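Local coordinates for protein of unknown function (Shewanella baltica, PDB 2Q9R) that is of unknown function but, as an all-helical DUF416 family member, has a pocket that holds benzoic acid, at residues 10-15 with 164-169. Sequence-based numbering, arbitrary orientation.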
loop_
_atom_site.group_PDB
_atom_site.type_symbol
_atom_site.label_atom_id
_atom_site.label_comp_id
_atom_site.label_asym_id
_atom_site.label_seq_id
_atom_site.Cartn_x
_atom_site.Cartn_y
_atom_site.Cartn_z
ATOM N N LYS A 10 1.287 -26.291 -5.167
ATOM C CA LYS A 10 1.612 -27.698 -4.948
ATOM C C LYS A 10 2.079 -27.872 -3.479
ATOM O O LYS A 10 1.814 -28.900 -2.856
ATOM C CB LYS A 10 2.628 -28.231 -5.980
ATOM N N ARG A 11 2.758 -26.854 -2.942
ATOM C CA ARG A 11 3.358 -26.907 -1.603
ATOM C C ARG A 11 2.277 -26.727 -0.543
ATOM O O ARG A 11 2.222 -27.430 0.496
ATOM C CB ARG A 11 4.396 -25.787 -1.433
ATOM C CG ARG A 11 5.739 -25.999 -2.120
ATOM C CD ARG A 11 6.803 -25.090 -1.506
ATOM N NE ARG A 11 6.663 -23.715 -1.935
ATOM C CZ ARG A 11 6.892 -22.627 -1.196
ATOM N NH1 ARG A 11 7.231 -22.690 0.067
ATOM N NH2 ARG A 11 6.727 -21.427 -1.736
ATOM N N LEU A 12 1.353 -25.839 -0.853
ATOM C CA LEU A 12 0.214 -25.605 0.014
ATOM C C LEU A 12 -0.643 -26.859 0.097
ATOM O O LEU A 12 -1.065 -27.285 1.191
ATOM C CB LEU A 12 -0.561 -24.398 -0.528
ATOM C CG LEU A 12 -1.620 -23.729 0.303
ATOM C CD1 LEU A 12 -1.080 -23.388 1.684
ATOM C CD2 LEU A 12 -2.094 -22.496 -0.436
ATOM N N LYS A 13 -0.872 -27.491 -1.042
ATOM C CA LYS A 13 -1.699 -28.700 -1.073
ATOM C C LYS A 13 -1.013 -29.889 -0.360
ATOM O O LYS A 13 -1.683 -30.762 0.202
ATOM C CB LYS A 13 -2.044 -29.077 -2.510
ATOM C CG LYS A 13 -3.009 -28.097 -3.186
ATOM C CD LYS A 13 -3.078 -28.307 -4.695
ATOM C CE LYS A 13 -3.994 -27.275 -5.372
ATOM N NZ LYS A 13 -4.283 -27.627 -6.809
ATOM N N ALA A 14 0.315 -29.900 -0.393
ATOM C CA ALA A 14 1.114 -30.926 0.285
ATOM C C ALA A 14 1.113 -30.804 1.812
ATOM O O ALA A 14 1.472 -31.741 2.503
ATOM C CB ALA A 14 2.539 -30.918 -0.262
ATOM N N LEU A 15 0.658 -29.689 2.352
ATOM C CA LEU A 15 0.484 -29.591 3.802
ATOM C C LEU A 15 -0.502 -30.617 4.372
ATOM O O LEU A 15 -1.451 -31.048 3.693
ATOM C CB LEU A 15 0.008 -28.200 4.158
ATOM C CG LEU A 15 1.008 -27.083 3.857
ATOM C CD1 LEU A 15 0.423 -25.762 4.334
ATOM C CD2 LEU A 15 2.414 -27.349 4.491
ATOM N N SER A 164 6.264 -16.589 3.069
ATOM C CA SER A 164 6.954 -16.672 4.353
ATOM C C SER A 164 6.159 -17.485 5.373
ATOM O O SER A 164 6.718 -18.260 6.129
ATOM C CB SER A 164 7.196 -15.274 4.891
ATOM O OG SER A 164 8.252 -14.665 4.180
ATOM N N LEU A 165 4.857 -17.284 5.393
ATOM C CA LEU A 165 3.971 -18.072 6.236
ATOM C C LEU A 165 4.030 -19.557 5.849
ATOM O O LEU A 165 4.070 -20.443 6.710
ATOM C CB LEU A 165 2.537 -17.558 6.084
ATOM C CG LEU A 165 1.434 -18.190 6.912
ATOM C CD1 LEU A 165 1.704 -18.034 8.443
ATOM C CD2 LEU A 165 0.082 -17.549 6.499
ATOM N N LEU A 166 4.032 -19.843 4.553
ATOM C CA LEU A 166 4.068 -21.235 4.109
ATOM C C LEU A 166 5.384 -21.904 4.509
ATOM O O LEU A 166 5.392 -23.071 4.975
ATOM C CB LEU A 166 3.872 -21.335 2.597
ATOM C CG LEU A 166 3.932 -22.712 1.930
ATOM C CD1 LEU A 166 2.961 -23.669 2.581
ATOM C CD2 LEU A 166 3.651 -22.588 0.431
ATOM N N GLU A 167 6.483 -21.174 4.315
ATOM C CA GLU A 167 7.810 -21.671 4.648
ATOM C C GLU A 167 7.986 -22.026 6.100
ATOM O O GLU A 167 8.630 -23.008 6.398
ATOM C CB GLU A 167 8.882 -20.638 4.298
ATOM C CG GLU A 167 9.113 -20.485 2.823
ATOM C CD GLU A 167 10.000 -19.295 2.514
ATOM O OE1 GLU A 167 10.592 -18.734 3.468
ATOM O OE2 GLU A 167 10.106 -18.934 1.324
ATOM N N ILE A 168 7.485 -21.199 7.007
ATOM C CA ILE A 168 7.652 -21.512 8.419
ATOM C C ILE A 168 6.797 -22.729 8.812
ATOM O O ILE A 168 7.262 -23.604 9.564
ATOM C CB ILE A 168 7.512 -20.272 9.350
ATOM C CG1 ILE A 168 7.845 -20.656 10.797
ATOM C CG2 ILE A 168 6.156 -19.570 9.215
ATOM C CD1 ILE A 168 8.476 -19.506 11.621
ATOM N N ILE A 169 5.600 -22.841 8.257
ATOM C CA ILE A 169 4.765 -24.011 8.543
ATOM C C ILE A 169 5.338 -25.276 7.952
ATOM O O ILE A 169 5.358 -26.316 8.615
ATOM C CB ILE A 169 3.301 -23.774 8.076
ATOM C CG1 ILE A 169 2.728 -22.585 8.875
ATOM C CG2 ILE A 169 2.427 -25.019 8.219
ATOM C CD1 ILE A 169 1.381 -22.051 8.350
#
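L12 lies across from L166 where the last turn of helix 8-14 comes up against helix 153-170, their CA atoms 7.1 Å apart. The two short axes run the same general way, 42° from parallel, and stay 10.8 Å apart at their closest, a wide spacing that side chains have to bridge. L166 does most of the bridging. With CG anti to its backbone N (chi1 178°), it sends its two methyls to different neighbours. CD1 goes to the leucines: it sits 3.7 Å from L15 CD1 and, more loosely, 4.1 Å from L12 CD1. CD2 turns to R11 and lies over the centre of one face of the guanidinium, 3.5 Å above its plane, so that the flat group covers the methyl; R11 CB comes in beside the same methyl at 3.8 Å. The R11 chain bends at chi3 (-76°), which turns NE out of the line of the preceding carbons. At the edge of the guanidinium, near its plane, E167 offers CG, 4.0 Å from R11 NH1. The charge of R11 is met chiefly by E170, one turn beyond L166, through a salt bridge from NH1, with a weak hydrogen bond from NH2 to N163; the E167 carboxylate stays farther off and probably adds only a general electrostatic pull. L15 also reaches I169, CD2 to CG2 at 4.4 Å. F23 of helix 17-42 touches both L12 and I169, so that helix 17-42 extends the apolar layer. This is helix-to-helix packing in an all-alpha fold: a short N-terminal helix is laid against helix 153-170 by a leucine-rich interface, with an arginine covering its margin.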